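Local coordinates for Peptide/nickel transport system substrate-binding protein (Listeria monocytogenes serotype 1/2a, PDB 5KZT) that binds a peptide outside the membrane and, as in related solute-binding proteins, probably hands it to an ABC transporter for uptake, at residues I367-T372 with L397-K402; Y76-R81 with L146-S151; V245-L250 with Y501-Y506; N319-E324 with K482-D487. One frame throughout, in Å; residues are numbered along the deposited sequence.

How the contacts relate
From the N terminus, contact 2 comes first: 146-151 returns to 76-81, pairing the two inner strands of a small antiparallel sheet, and is complete before any other contact opens. The remaining three sit one within another. Contact 3 opens at 245-250 and closes only at 501-506. Inside that span lies contact 4, 319-324 with 482-487, which sets a loop against the end of helix 471-487, and inside contact 4 lies contact 1, from 367-372 to 397-402. Contacts 1 and 3 reach the same large mixed sheet, and the helix of contact 4 leads, after a short turn, into strand 491-503 of contact 3. Contacts 1 and 2 lie on opposite sides of the chain's centre.

Contact 1: residues I367-T372 with L397-K402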
loop_
_atom_site.group_PDB
_atom_site.type_symbol
_atom_site.label_atom_id
_atom_site.label_comp_id
_atom_site.label_asym_id
_atom_site.label_seq_id
_atom_site.Cartn_x
_atom_site.Cartn_y
_atom_site.Cartn_z
ATOM N N ILE A 367 27.564 6.978 -17.311
ATOM C CA ILE A 367 26.251 7.469 -16.861
ATOM C C ILE A 367 26.314 7.548 -15.340
ATOM O O ILE A 367 26.816 6.614 -14.703
ATOM C CB ILE A 367 25.105 6.516 -17.298
ATOM C CG1 ILE A 367 24.769 6.707 -18.783
ATOM C CG2 ILE A 367 23.837 6.728 -16.462
ATOM C CD1 ILE A 367 23.887 5.627 -19.385
ATOM N N THR A 368 25.837 8.665 -14.777
ATOM C CA THR A 368 25.539 8.791 -13.330
ATOM C C THR A 368 24.040 8.840 -13.129
ATOM O O THR A 368 23.358 9.596 -13.808
ATOM C CB THR A 368 26.146 10.075 -12.723
ATOM O OG1 THR A 368 27.562 10.065 -12.920
ATOM C CG2 THR A 368 25.861 10.177 -11.212
ATOM N N VAL A 369 23.526 8.030 -12.209
ATOM C CA VAL A 369 22.132 8.114 -11.805
ATOM C C VAL A 369 22.024 7.985 -10.303
ATOM O O VAL A 369 22.859 7.338 -9.672
ATOM C CB VAL A 369 21.237 7.047 -12.487
ATOM C CG1 VAL A 369 20.976 7.429 -13.939
ATOM C CG2 VAL A 369 21.823 5.643 -12.360
ATOM N N GLU A 370 20.969 8.590 -9.747
ATOM C CA GLU A 370 20.711 8.581 -8.311
ATOM C C GLU A 370 19.619 7.557 -7.989
ATOM O O GLU A 370 18.547 7.581 -8.600
ATOM C CB GLU A 370 20.348 10.004 -7.877
ATOM C CG GLU A 370 19.514 10.220 -6.617
ATOM C CD GLU A 370 18.810 11.588 -6.686
ATOM O OE1 GLU A 370 17.566 11.684 -7.031
ATOM O OE2 GLU A 370 19.541 12.577 -6.440
ATOM N N PHE A 371 19.913 6.664 -7.041
ATOM C CA PHE A 371 18.982 5.642 -6.595
ATOM C C PHE A 371 18.312 6.115 -5.297
ATOM O O PHE A 371 19.005 6.358 -4.299
ATOM C CB PHE A 371 19.734 4.332 -6.362
ATOM C CG PHE A 371 18.839 3.176 -6.046
ATOM C CD1 PHE A 371 17.889 2.746 -6.963
ATOM C CD2 PHE A 371 18.926 2.522 -4.825
ATOM C CE1 PHE A 371 17.044 1.679 -6.669
ATOM C CE2 PHE A 371 18.080 1.461 -4.520
ATOM C CZ PHE A 371 17.138 1.033 -5.446
ATOM N N THR A 372 16.985 6.239 -5.305
ATOM C CA THR A 372 16.249 6.617 -4.096
ATOM C C THR A 372 15.665 5.414 -3.332
ATOM O O THR A 372 14.988 4.563 -3.908
ATOM C CB THR A 372 15.133 7.625 -4.401
ATOM O OG1 THR A 372 15.706 8.818 -4.936
ATOM C CG2 THR A 372 14.372 8.007 -3.142
ATOM N N LEU A 397 29.147 2.985 -15.018
ATOM C CA LEU A 397 27.948 3.386 -14.285
ATOM C C LEU A 397 28.345 3.820 -12.879
ATOM O O LEU A 397 29.024 3.077 -12.163
ATOM C CB LEU A 397 26.937 2.234 -14.228
ATOM C CG LEU A 397 25.621 2.521 -13.495
ATOM C CD1 LEU A 397 24.792 3.583 -14.193
ATOM C CD2 LEU A 397 24.806 1.250 -13.346
ATOM N N THR A 398 27.969 5.043 -12.521
ATOM C CA THR A 398 28.011 5.529 -11.154
ATOM C C THR A 398 26.573 5.573 -10.665
ATOM O O THR A 398 25.675 6.022 -11.393
ATOM C CB THR A 398 28.594 6.946 -11.060
ATOM O OG1 THR A 398 29.923 6.952 -11.572
ATOM C CG2 THR A 398 28.640 7.435 -9.624
ATOM N N VAL A 399 26.361 5.080 -9.451
ATOM C CA VAL A 399 25.058 5.147 -8.770
ATOM C C VAL A 399 25.231 5.952 -7.476
ATOM O O VAL A 399 25.949 5.512 -6.574
ATOM C CB VAL A 399 24.515 3.741 -8.471
ATOM C CG1 VAL A 399 23.203 3.821 -7.689
ATOM C CG2 VAL A 399 24.325 2.970 -9.774
ATOM N N LYS A 400 24.630 7.146 -7.420
ATOM C CA LYS A 400 24.608 7.973 -6.196
ATOM C C LYS A 400 23.455 7.461 -5.365
ATOM O O LYS A 400 22.408 7.114 -5.914
ATOM C CB LYS A 400 24.337 9.471 -6.450
ATOM C CG LYS A 400 25.132 10.169 -7.538
ATOM C CD LYS A 400 26.380 10.887 -7.027
ATOM C CE LYS A 400 27.601 9.972 -7.057
ATOM N NZ LYS A 400 28.814 10.601 -6.469
ATOM N N LEU A 401 23.632 7.431 -4.051
ATOM C CA LEU A 401 22.582 6.961 -3.149
ATOM C C LEU A 401 21.846 8.094 -2.439
ATOM O O LEU A 401 22.450 8.976 -1.868
ATOM C CB LEU A 401 23.168 5.994 -2.120
ATOM C CG LEU A 401 23.759 4.696 -2.677
ATOM C CD1 LEU A 401 24.191 3.800 -1.529
ATOM C CD2 LEU A 401 22.762 3.998 -3.595
ATOM N N LYS A 402 20.516 8.033 -2.460
ATOM C CA LYS A 402 19.663 8.937 -1.714
ATOM C C LYS A 402 18.796 8.051 -0.822
ATOM O O LYS A 402 18.180 7.096 -1.302
ATOM C CB LYS A 402 18.824 9.737 -2.700
ATOM C CG LYS A 402 18.037 10.882 -2.124
ATOM C CD LYS A 402 17.476 11.739 -3.254
ATOM C CE LYS A 402 16.810 12.993 -2.734
ATOM N NZ LYS A 402 17.771 13.929 -2.087
HETATM O O HOH W 1 30.182 6.914 -14.382
#
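Ile-367 O accepts the N-H of Thr-398 at 2.9 Å (O to N), and four more backbone bonds follow, alternating between the strands as far as Lys-402 N to Phe-371 O. On the face bearing Ile-367, Val-369 and Phe-371, Leu-397 has CG anti to its backbone N (chi1 -180°), and its CD1 lies 4.0 Å from Ile-367 CG2 and 4.1 Å from Val-369 CG2. Val-399 CG1 presses on Phe-371 CB at 3.7 Å, while Leu-401 CD2 sits at the edge of the phenylalanine ring, near its plane. These parallel strands are the two arms of a beta-alpha-beta crossover, and the connecting helix 377-393 covers part of this face, Ile-386 meeting Phe-371 and Leu-390 meeting Leu-397, with Trp-355 of helix 348-362 against Ile-367 and Leu-397. On the other face Thr-368 CG2 rests on Lys-400 CG at 3.7 Å. Glu-370 CD lies against the methylene CD of Lys-402, also at 3.7 Å; the charged tips do not touch, and Glu-370 OE1 makes its salt bridge with Arg-281. A water bound to Thr-398 OG1 reaches Ile-367 O weakly. Further out, Phe-420 packs edge-to-face with Phe-371, and Gln-387 and Gln-391 hydrogen-bond to the backbone of Val-399.

Contact 2: residues Y76-R81 with L146-S151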
loop_
_atom_site.group_PDB
_atom_site.type_symbol
_atom_site.label_atom_id
_atom_site.label_comp_id
_atom_site.label_asym_id
_atom_site.label_seq_id
_atom_site.Cartn_x
_atom_site.Cartn_y
_atom_site.Cartn_z
ATOM N N TYR A 76 -26.682 -1.407 -5.428
ATOM C CA TYR A 76 -26.595 -1.854 -4.048
ATOM C C TYR A 76 -27.364 -0.881 -3.157
ATOM O O TYR A 76 -27.037 0.308 -3.092
ATOM C CB TYR A 76 -25.119 -1.919 -3.611
ATOM C CG TYR A 76 -24.319 -3.096 -4.178
ATOM C CD1 TYR A 76 -24.080 -3.219 -5.542
ATOM C CD2 TYR A 76 -23.777 -4.067 -3.340
ATOM C CE1 TYR A 76 -23.349 -4.280 -6.054
ATOM C CE2 TYR A 76 -23.047 -5.134 -3.848
ATOM C CZ TYR A 76 -22.843 -5.227 -5.209
ATOM O OH TYR A 76 -22.128 -6.264 -5.744
ATOM N N THR A 77 -28.380 -1.382 -2.464
ATOM C CA THR A 77 -29.170 -0.581 -1.510
ATOM C C THR A 77 -28.764 -1.000 -0.088
ATOM O O THR A 77 -28.980 -2.143 0.312
ATOM C CB THR A 77 -30.675 -0.783 -1.740
ATOM O OG1 THR A 77 -30.986 -0.518 -3.123
ATOM C CG2 THR A 77 -31.496 0.154 -0.859
ATOM N N ILE A 78 -28.173 -0.070 0.652
ATOM C CA ILE A 78 -27.427 -0.374 1.879
ATOM C C ILE A 78 -27.995 0.402 3.052
ATOM O O ILE A 78 -28.047 1.620 3.001
ATOM C CB ILE A 78 -25.945 -0.006 1.730
ATOM C CG1 ILE A 78 -25.319 -0.781 0.553
ATOM C CG2 ILE A 78 -25.174 -0.316 3.009
ATOM C CD1 ILE A 78 -23.952 -0.297 0.125
ATOM N N LYS A 79 -28.421 -0.304 4.092
ATOM C CA LYS A 79 -28.915 0.311 5.310
ATOM C C LYS A 79 -27.721 0.510 6.225
ATOM O O LYS A 79 -26.880 -0.367 6.335
ATOM C CB LYS A 79 -29.983 -0.560 5.979
ATOM C CG LYS A 79 -31.220 -0.699 5.111
ATOM C CD LYS A 79 -32.255 -1.613 5.719
ATOM C CE LYS A 79 -32.892 -1.006 6.951
ATOM N NZ LYS A 79 -34.353 -1.260 6.907
ATOM N N LEU A 80 -27.662 1.672 6.864
ATOM C CA LEU A 80 -26.544 2.038 7.730
ATOM C C LEU A 80 -26.898 1.854 9.199
ATOM O O LEU A 80 -28.057 1.946 9.574
ATOM C CB LEU A 80 -26.160 3.489 7.487
ATOM C CG LEU A 80 -25.768 3.842 6.060
ATOM C CD1 LEU A 80 -25.466 5.329 5.962
ATOM C CD2 LEU A 80 -24.572 3.002 5.633
ATOM N N ARG A 81 -25.879 1.618 10.029
ATOM C CA ARG A 81 -26.083 1.530 11.474
ATOM C C ARG A 81 -26.663 2.840 12.010
ATOM O O ARG A 81 -26.140 3.911 11.739
ATOM C CB ARG A 81 -24.762 1.222 12.192
ATOM C CG ARG A 81 -24.227 -0.178 11.948
ATOM C CD ARG A 81 -23.296 -0.594 13.068
ATOM N NE ARG A 81 -24.063 -0.896 14.268
ATOM C CZ ARG A 81 -24.525 -2.104 14.604
ATOM N NH1 ARG A 81 -24.293 -3.179 13.842
ATOM N NH2 ARG A 81 -25.203 -2.244 15.746
ATOM N N LEU A 146 -28.150 4.186 1.796
ATOM C CA LEU A 146 -27.438 4.510 0.555
ATOM C C LEU A 146 -27.934 3.657 -0.595
ATOM O O LEU A 146 -28.294 2.473 -0.416
ATOM C CB LEU A 146 -25.939 4.253 0.691
ATOM C CG LEU A 146 -25.141 5.145 1.623
ATOM C CD1 LEU A 146 -23.783 4.527 1.864
ATOM C CD2 LEU A 146 -25.021 6.561 1.070
ATOM N N GLU A 147 -27.948 4.264 -1.784
ATOM C CA GLU A 147 -28.018 3.522 -3.012
ATOM C C GLU A 147 -26.717 3.777 -3.768
ATOM O O GLU A 147 -26.446 4.917 -4.153
ATOM C CB GLU A 147 -29.199 3.936 -3.867
ATOM C CG GLU A 147 -29.422 2.979 -5.031
ATOM C CD GLU A 147 -30.378 3.516 -6.071
ATOM O OE1 GLU A 147 -29.986 4.437 -6.854
ATOM O OE2 GLU A 147 -31.519 3.009 -6.126
ATOM N N VAL A 148 -25.937 2.710 -3.963
ATOM C CA VAL A 148 -24.670 2.763 -4.723
ATOM C C VAL A 148 -24.884 2.069 -6.056
ATOM O O VAL A 148 -25.348 0.924 -6.104
ATOM C CB VAL A 148 -23.529 2.073 -3.943
ATOM C CG1 VAL A 148 -22.250 1.973 -4.783
ATOM C CG2 VAL A 148 -23.264 2.803 -2.624
ATOM N N THR A 149 -24.547 2.760 -7.137
ATOM C CA THR A 149 -24.670 2.207 -8.477
ATOM C C THR A 149 -23.255 2.029 -9.022
ATOM O O THR A 149 -22.454 2.981 -9.049
ATOM C CB THR A 149 -25.529 3.118 -9.396
ATOM O OG1 THR A 149 -26.831 3.292 -8.833
ATOM C CG2 THR A 149 -25.713 2.489 -10.773
ATOM N N LEU A 150 -22.934 0.806 -9.431
ATOM C CA LEU A 150 -21.607 0.498 -9.953
ATOM C C LEU A 150 -21.569 0.800 -11.433
ATOM O O LEU A 150 -22.598 0.856 -12.090
ATOM C CB LEU A 150 -21.257 -0.972 -9.741
ATOM C CG LEU A 150 -21.393 -1.474 -8.313
ATOM C CD1 LEU A 150 -20.897 -2.905 -8.247
ATOM C CD2 LEU A 150 -20.640 -0.576 -7.352
ATOM N N SER A 151 -20.366 0.932 -11.967
ATOM C CA SER A 151 -20.191 1.105 -13.404
ATOM C C SER A 151 -20.404 -0.221 -14.132
ATOM O O SER A 151 -20.827 -0.241 -15.279
ATOM C CB SER A 151 -18.802 1.664 -13.690
ATOM O OG SER A 151 -17.813 0.784 -13.215
HETATM O O HOH W 2 -32.296 1.339 -4.047
#
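Tyr-76 and Val-148 face each other as a hydrogen-bonded antiparallel pair, as do Ile-78 and Leu-146, joining the two inner strands of a four-stranded antiparallel sheet. Each pair is closed by two backbone bonds; that from Tyr-76 N to Val-148 O is 2.8 Å long and nearly straight. The Tyr-76 side chain has CG beside its own backbone N and anti to the carbonyl carbon (chi1 -74°). Its ring carries CE1 to within 3.6 Å of Leu-150 CD1, the methyl approaching obliquely as the two side chains cross. Val-148 O lies at the edge of the same ring, close to its plane. In Ile-78, CD1 is anti to CA (chi2 168°) and comes 4.2 Å from Val-148 CG2. Past the end of the strand, Leu-80 brings CD2 to 4.1 Å from Leu-146 CD1. Helix 94-105 packs on this apolar side, with Tyr-97 touching Leu-146 and Trp-101 touching Val-148. Thr-77 and Glu-147, a non-hydrogen-bonded pair, occupy the other face. Glu-147 is stretched out beyond CG, and a water bridges the two side chains: it hydrogen-bonds Thr-77 OG1, at a distance short enough to be doubtful in its exact value, and donates to Glu-147 OE2 at 2.8 Å.

Contact 3: residues V245-L250 with Y501-Y506; sequences VDRTVL and YLQKDY
Tyr-501 offers one face of its ring to the guanidinium of Arg-247. The two planes are 21° apart, and Arg-247 CZ sits over the ring centre at 3.7 Å, a stacked cation-pi pair. Val-249 CG2 reaches the same ring at a slant, neither over the face nor at the edge, 3.4 Å from Tyr-501 CE2. At Leu-502 the backbone exchanges two hydrogen bonds with Thr-248, the N-H of Thr-248 giving to Leu-502 O at 3.0 Å, while the leucine's CG touches Leu-250 CD1 at 3.9 Å. Gln-503 lies alongside Arg-247, both chains extended and pointing the same way; its OE1 takes the NE hydrogen at 2.7 Å, close to the guanidinium plane. A water donates to that OE1 and accepts from Arg-247 NH2, and Tyr-519 OH also bonds NH2, so the stacked group is held along its edge as well. The pairing is antiparallel: strand 247-250 lies along the C-terminal end of the long strand 491-503 of the mixed sheet, whose strand 264-277 brings Val-267 against both Arg-247 and Tyr-501. Beyond the strand, Lys-504 N still donates to Asp-246 O, at 2.9 Å. The lysine's NZ bonds Tyr-240 O, lies in a cation-pi contact with the same tyrosine, and forms a salt bridge with Asp-243. With CG between its backbone N and carbonyl carbon (chi1 55°), Tyr-506 turns its ring back toward Lys-504, whose CB lies over the ring centre, and its OH donates to Asp-246 OD1; the modelled 2.4 Å from OH to OD1 is very short, its exact value doubtful. Asp-246 OD2 accepts from Asn-18 N.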
loop_
_atom_site.group_PDB
_atom_site.type_symbol
_atom_site.label_atom_id
_atom_site.label_comp_id
_atom_site.label_asym_id
_atom_site.label_seq_id
_atom_site.Cartn_x
_atom_site.Cartn_y
_atom_site.Cartn_z
ATOM N N VAL A 245 8.739 -2.487 24.340
ATOM C CA VAL A 245 7.854 -2.808 23.219
ATOM C C VAL A 245 7.544 -4.281 23.253
ATOM O O VAL A 245 8.312 -5.065 23.790
ATOM C CB VAL A 245 8.433 -2.410 21.843
ATOM C CG1 VAL A 245 8.739 -0.918 21.807
ATOM C CG2 VAL A 245 9.669 -3.222 21.467
ATOM N N ASP A 246 6.405 -4.641 22.671
ATOM C CA ASP A 246 5.886 -6.003 22.690
ATOM C C ASP A 246 6.084 -6.774 21.386
ATOM O O ASP A 246 5.818 -7.976 21.331
ATOM C CB ASP A 246 4.408 -5.973 23.049
ATOM C CG ASP A 246 4.160 -5.337 24.389
ATOM O OD1 ASP A 246 4.845 -5.717 25.363
ATOM O OD2 ASP A 246 3.303 -4.433 24.479
ATOM N N ARG A 247 6.529 -6.075 20.349
ATOM C CA ARG A 247 6.721 -6.634 19.023
ATOM C C ARG A 247 7.743 -5.751 18.313
ATOM O O ARG A 247 7.647 -4.523 18.374
ATOM C CB ARG A 247 5.383 -6.654 18.299
ATOM C CG ARG A 247 5.353 -7.400 16.991
ATOM C CD ARG A 247 3.920 -7.567 16.545
ATOM N NE ARG A 247 3.732 -8.501 15.440
ATOM C CZ ARG A 247 3.499 -8.162 14.181
ATOM N NH1 ARG A 247 3.462 -6.880 13.803
ATOM N NH2 ARG A 247 3.313 -9.127 13.287
ATOM N N THR A 248 8.746 -6.357 17.686
ATOM C CA THR A 248 9.794 -5.589 17.028
ATOM C C THR A 248 10.264 -6.248 15.726
ATOM O O THR A 248 10.481 -7.447 15.664
ATOM C CB THR A 248 10.971 -5.333 18.000
ATOM O OG1 THR A 248 11.898 -4.408 17.421
ATOM C CG2 THR A 248 11.691 -6.626 18.359
ATOM N N VAL A 249 10.481 -5.429 14.710
ATOM C CA VAL A 249 10.911 -5.916 13.408
ATOM C C VAL A 249 12.389 -6.287 13.446
ATOM O O VAL A 249 13.189 -5.546 14.009
ATOM C CB VAL A 249 10.752 -4.842 12.312
ATOM C CG1 VAL A 249 11.208 -5.404 10.955
ATOM C CG2 VAL A 249 9.339 -4.329 12.230
ATOM N N LEU A 250 12.742 -7.418 12.825
ATOM C CA LEU A 250 14.123 -7.892 12.723
ATOM C C LEU A 250 14.517 -7.913 11.262
ATOM O O LEU A 250 13.807 -8.463 10.452
ATOM C CB LEU A 250 14.260 -9.326 13.254
ATOM C CG LEU A 250 13.775 -9.587 14.681
ATOM C CD1 LEU A 250 13.724 -11.082 14.933
ATOM C CD2 LEU A 250 14.662 -8.884 15.694
ATOM N N TYR A 501 9.739 -10.707 12.953
ATOM C CA TYR A 501 9.551 -10.031 14.229
ATOM C C TYR A 501 9.901 -10.962 15.367
ATOM O O TYR A 501 9.835 -12.190 15.221
ATOM C CB TYR A 501 8.091 -9.636 14.467
ATOM C CG TYR A 501 7.435 -8.710 13.471
ATOM C CD1 TYR A 501 6.820 -9.208 12.338
ATOM C CD2 TYR A 501 7.373 -7.341 13.709
ATOM C CE1 TYR A 501 6.183 -8.365 11.425
ATOM C CE2 TYR A 501 6.746 -6.480 12.812
ATOM C CZ TYR A 501 6.143 -7.001 11.676
ATOM O OH TYR A 501 5.517 -6.154 10.792
ATOM N N LEU A 502 10.275 -10.376 16.499
ATOM C CA LEU A 502 10.028 -11.022 17.774
ATOM C C LEU A 502 8.696 -10.487 18.244
ATOM O O LEU A 502 8.438 -9.287 18.120
ATOM C CB LEU A 502 11.112 -10.724 18.801
ATOM C CG LEU A 502 12.496 -11.332 18.596
ATOM C CD1 LEU A 502 13.313 -11.137 19.869
ATOM C CD2 LEU A 502 12.441 -12.812 18.238
ATOM N N GLN A 503 7.844 -11.376 18.760
ATOM C CA GLN A 503 6.506 -11.019 19.209
ATOM C C GLN A 503 6.227 -11.677 20.541
ATOM O O GLN A 503 6.293 -12.894 20.625
ATOM C CB GLN A 503 5.477 -11.502 18.190
ATOM C CG GLN A 503 4.048 -11.086 18.502
ATOM C CD GLN A 503 3.076 -11.509 17.410
ATOM O OE1 GLN A 503 3.174 -11.062 16.270
ATOM N NE2 GLN A 503 2.145 -12.389 17.757
ATOM N N LYS A 504 5.887 -10.895 21.569
ATOM C CA LYS A 504 5.645 -11.484 22.892
ATOM C C LYS A 504 4.497 -12.484 22.834
ATOM O O LYS A 504 3.478 -12.237 22.171
ATOM C CB LYS A 504 5.294 -10.440 23.942
ATOM C CG LYS A 504 6.364 -9.406 24.200
ATOM C CD LYS A 504 7.516 -9.892 25.032
ATOM C CE LYS A 504 8.403 -8.672 25.263
ATOM N NZ LYS A 504 9.654 -9.020 25.928
ATOM N N ASP A 505 4.642 -13.593 23.556
ATOM C CA ASP A 505 3.608 -14.628 23.556
ATOM C C ASP A 505 2.226 -14.178 24.076
ATOM O O ASP A 505 1.216 -14.782 23.724
ATOM C CB ASP A 505 4.075 -15.908 24.297
ATOM C CG ASP A 505 4.422 -15.680 25.774
ATOM O OD1 ASP A 505 4.214 -14.582 26.334
ATOM O OD2 ASP A 505 4.927 -16.644 26.388
ATOM N N TYR A 506 2.195 -13.127 24.890
ATOM C CA TYR A 506 0.957 -12.606 25.460
ATOM C C TYR A 506 0.056 -11.772 24.534
ATOM O O TYR A 506 -1.072 -11.466 24.907
ATOM C CB TYR A 506 1.218 -11.859 26.770
ATOM C CG TYR A 506 2.231 -10.739 26.752
ATOM C CD1 TYR A 506 1.972 -9.535 26.108
ATOM C CD2 TYR A 506 3.436 -10.865 27.440
ATOM C CE1 TYR A 506 2.895 -8.495 26.139
ATOM C CE2 TYR A 506 4.368 -9.833 27.475
ATOM C CZ TYR A 506 4.090 -8.651 26.824
ATOM O OH TYR A 506 5.006 -7.627 26.840
HETATM O O HOH W 3 2.601 -11.829 13.662
#

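Contact 4: residues N319-E324 with K482-D487; sequences NNLVPE and KILLTD
Leu-485 meets the backbone of Asn-320 and Leu-321 with the end of its side chain. Its CA-CB bond points toward the loop, and CG, anti to the carbonyl carbon (chi1 -59°), splits into two methyls. CD1 advances onto the loop, 4.1 Å from Asn-320 CA and 3.8 Å from Leu-321 N, with Asn-319 O at the margin of contact. Leu-485 CD2 branches off toward the neighbouring leucine, 4.2 Å from Leu-484 CD2. That methyl of Leu-484 in turn meets Leu-321 CD2 at 3.7 Å, the two methyls touching as the side chains slant past each other, each with CG anti to its own backbone N. The contact thus seats the loop that follows strand 316-317 against the last turns of helix 471-487, just before the chain enters strand 491-503. Ile-491 of that strand touches both Leu-321 and Leu-485, and Phe-435 also packs on Leu-321. No hydrogen bond passes between the two segments themselves. The polar link comes from just earlier in the helix: Glu-481 accepts from Val-322 N through OE1 and from Asn-320 ND2 through OE2, and ND2 also donates to Gly-341 O. The helix widens here into a pi-type turn, Asp-487 N donating to Lys-482 O at 2.9 Å. Across the same turn Lys-482 NZ forms a salt bridge with Asp-487 OD1, using that oxygen's syn lone pair.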
loop_
_atom_site.group_PDB
_atom_site.type_symbol
_atom_site.label_atom_id
_atom_site.label_comp_id
_atom_site.label_asym_id
_atom_site.label_seq_id
_atom_site.Cartn_x
_atom_site.Cartn_y
_atom_site.Cartn_z
ATOM N N ASN A 319 10.166 -12.482 -9.724
ATOM C CA ASN A 319 10.295 -12.340 -11.180
ATOM C C ASN A 319 8.935 -12.045 -11.818
ATOM O O ASN A 319 8.695 -12.318 -13.010
ATOM C CB ASN A 319 10.897 -13.609 -11.746
ATOM C CG ASN A 319 12.264 -13.904 -11.169
ATOM O OD1 ASN A 319 12.451 -14.889 -10.460
ATOM N ND2 ASN A 319 13.216 -13.059 -11.454
ATOM N N ASN A 320 8.038 -11.508 -10.987
ATOM C CA ASN A 320 6.706 -11.077 -11.348
ATOM C C ASN A 320 6.345 -9.874 -10.478
ATOM O O ASN A 320 6.760 -9.770 -9.308
ATOM C CB ASN A 320 5.671 -12.153 -11.070
ATOM C CG ASN A 320 5.926 -13.434 -11.833
ATOM O OD1 ASN A 320 6.728 -14.259 -11.407
ATOM N ND2 ASN A 320 5.248 -13.598 -12.965
ATOM N N LEU A 321 5.534 -8.987 -11.030
ATOM C CA LEU A 321 4.913 -7.922 -10.262
ATOM C C LEU A 321 3.870 -8.475 -9.301
ATOM O O LEU A 321 3.814 -8.077 -8.124
ATOM C CB LEU A 321 4.255 -6.913 -11.203
ATOM C CG LEU A 321 3.427 -5.842 -10.529
ATOM C CD1 LEU A 321 4.256 -5.068 -9.517
ATOM C CD2 LEU A 321 2.810 -4.934 -11.587
ATOM N N VAL A 322 3.032 -9.376 -9.808
ATOM C CA VAL A 322 2.000 -10.020 -9.007
ATOM C C VAL A 322 2.689 -11.078 -8.137
ATOM O O VAL A 322 3.482 -11.853 -8.638
ATOM C CB VAL A 322 0.894 -10.641 -9.884
ATOM C CG1 VAL A 322 -0.084 -11.459 -9.041
ATOM C CG2 VAL A 322 0.172 -9.550 -10.680
ATOM N N PRO A 323 2.443 -11.056 -6.816
ATOM C CA PRO A 323 3.117 -11.993 -5.930
ATOM C C PRO A 323 2.581 -13.424 -6.062
ATOM O O PRO A 323 1.412 -13.612 -6.387
ATOM C CB PRO A 323 2.857 -11.415 -4.538
ATOM C CG PRO A 323 1.609 -10.638 -4.698
ATOM C CD PRO A 323 1.685 -10.048 -6.061
ATOM N N GLU A 324 3.455 -14.404 -5.834
ATOM C CA GLU A 324 3.050 -15.816 -5.842
ATOM C C GLU A 324 2.133 -16.069 -4.666
ATOM O O GLU A 324 2.298 -15.468 -3.622
ATOM C CB GLU A 324 4.237 -16.740 -5.690
ATOM C CG GLU A 324 5.251 -16.687 -6.807
ATOM C CD GLU A 324 6.297 -17.749 -6.612
ATOM O OE1 GLU A 324 6.148 -18.848 -7.202
ATOM O OE2 GLU A 324 7.233 -17.500 -5.820
ATOM N N LYS A 482 3.510 -9.670 -19.228
ATOM C CA LYS A 482 4.575 -9.833 -20.228
ATOM C C LYS A 482 4.936 -8.528 -20.935
ATOM O O LYS A 482 6.112 -8.249 -21.180
ATOM C CB LYS A 482 4.192 -10.869 -21.267
ATOM C CG LYS A 482 5.391 -11.330 -22.077
ATOM C CD LYS A 482 4.974 -12.168 -23.275
ATOM C CE LYS A 482 6.170 -12.489 -24.140
ATOM N NZ LYS A 482 6.537 -11.394 -25.080
ATOM N N ILE A 483 3.917 -7.740 -21.247
ATOM C CA ILE A 483 4.110 -6.435 -21.878
ATOM C C ILE A 483 4.905 -5.515 -20.936
ATOM O O ILE A 483 5.892 -4.898 -21.323
ATOM C CB ILE A 483 2.755 -5.771 -22.237
ATOM C CG1 ILE A 483 1.995 -6.618 -23.260
ATOM C CG2 ILE A 483 2.987 -4.369 -22.807
ATOM C CD1 ILE A 483 0.587 -6.161 -23.512
ATOM N N LEU A 484 4.463 -5.446 -19.693
ATOM C CA LEU A 484 5.066 -4.547 -18.695
ATOM C C LEU A 484 6.540 -4.881 -18.432
ATOM O O LEU A 484 7.387 -3.991 -18.385
ATOM C CB LEU A 484 4.281 -4.625 -17.385
ATOM C CG LEU A 484 4.647 -3.657 -16.272
ATOM C CD1 LEU A 484 4.204 -2.257 -16.637
ATOM C CD2 LEU A 484 4.032 -4.069 -14.937
ATOM N N LEU A 485 6.816 -6.173 -18.269
ATOM C CA LEU A 485 8.108 -6.633 -17.795
ATOM C C LEU A 485 9.024 -7.065 -18.938
ATOM O O LEU A 485 9.973 -6.365 -19.244
ATOM C CB LEU A 485 7.920 -7.758 -16.752
ATOM C CG LEU A 485 7.090 -7.347 -15.531
ATOM C CD1 LEU A 485 6.950 -8.506 -14.551
ATOM C CD2 LEU A 485 7.657 -6.111 -14.827
ATOM N N THR A 486 8.720 -8.190 -19.578
ATOM C CA THR A 486 9.579 -8.726 -20.624
ATOM C C THR A 486 9.732 -7.763 -21.806
ATOM O O THR A 486 10.852 -7.501 -22.237
ATOM C CB THR A 486 9.078 -10.101 -21.091
ATOM O OG1 THR A 486 9.172 -11.026 -20.000
ATOM C CG2 THR A 486 9.902 -10.634 -22.283
ATOM N N ASP A 487 8.616 -7.228 -22.305
ATOM C CA ASP A 487 8.636 -6.388 -23.507
ATOM C C ASP A 487 9.180 -4.967 -23.261
ATOM O O ASP A 487 9.985 -4.479 -24.041
ATOM C CB ASP A 487 7.239 -6.308 -24.153
ATOM C CG ASP A 487 6.642 -7.686 -24.485
ATOM O OD1 ASP A 487 7.390 -8.712 -24.438
ATOM O OD2 ASP A 487 5.414 -7.744 -24.774
#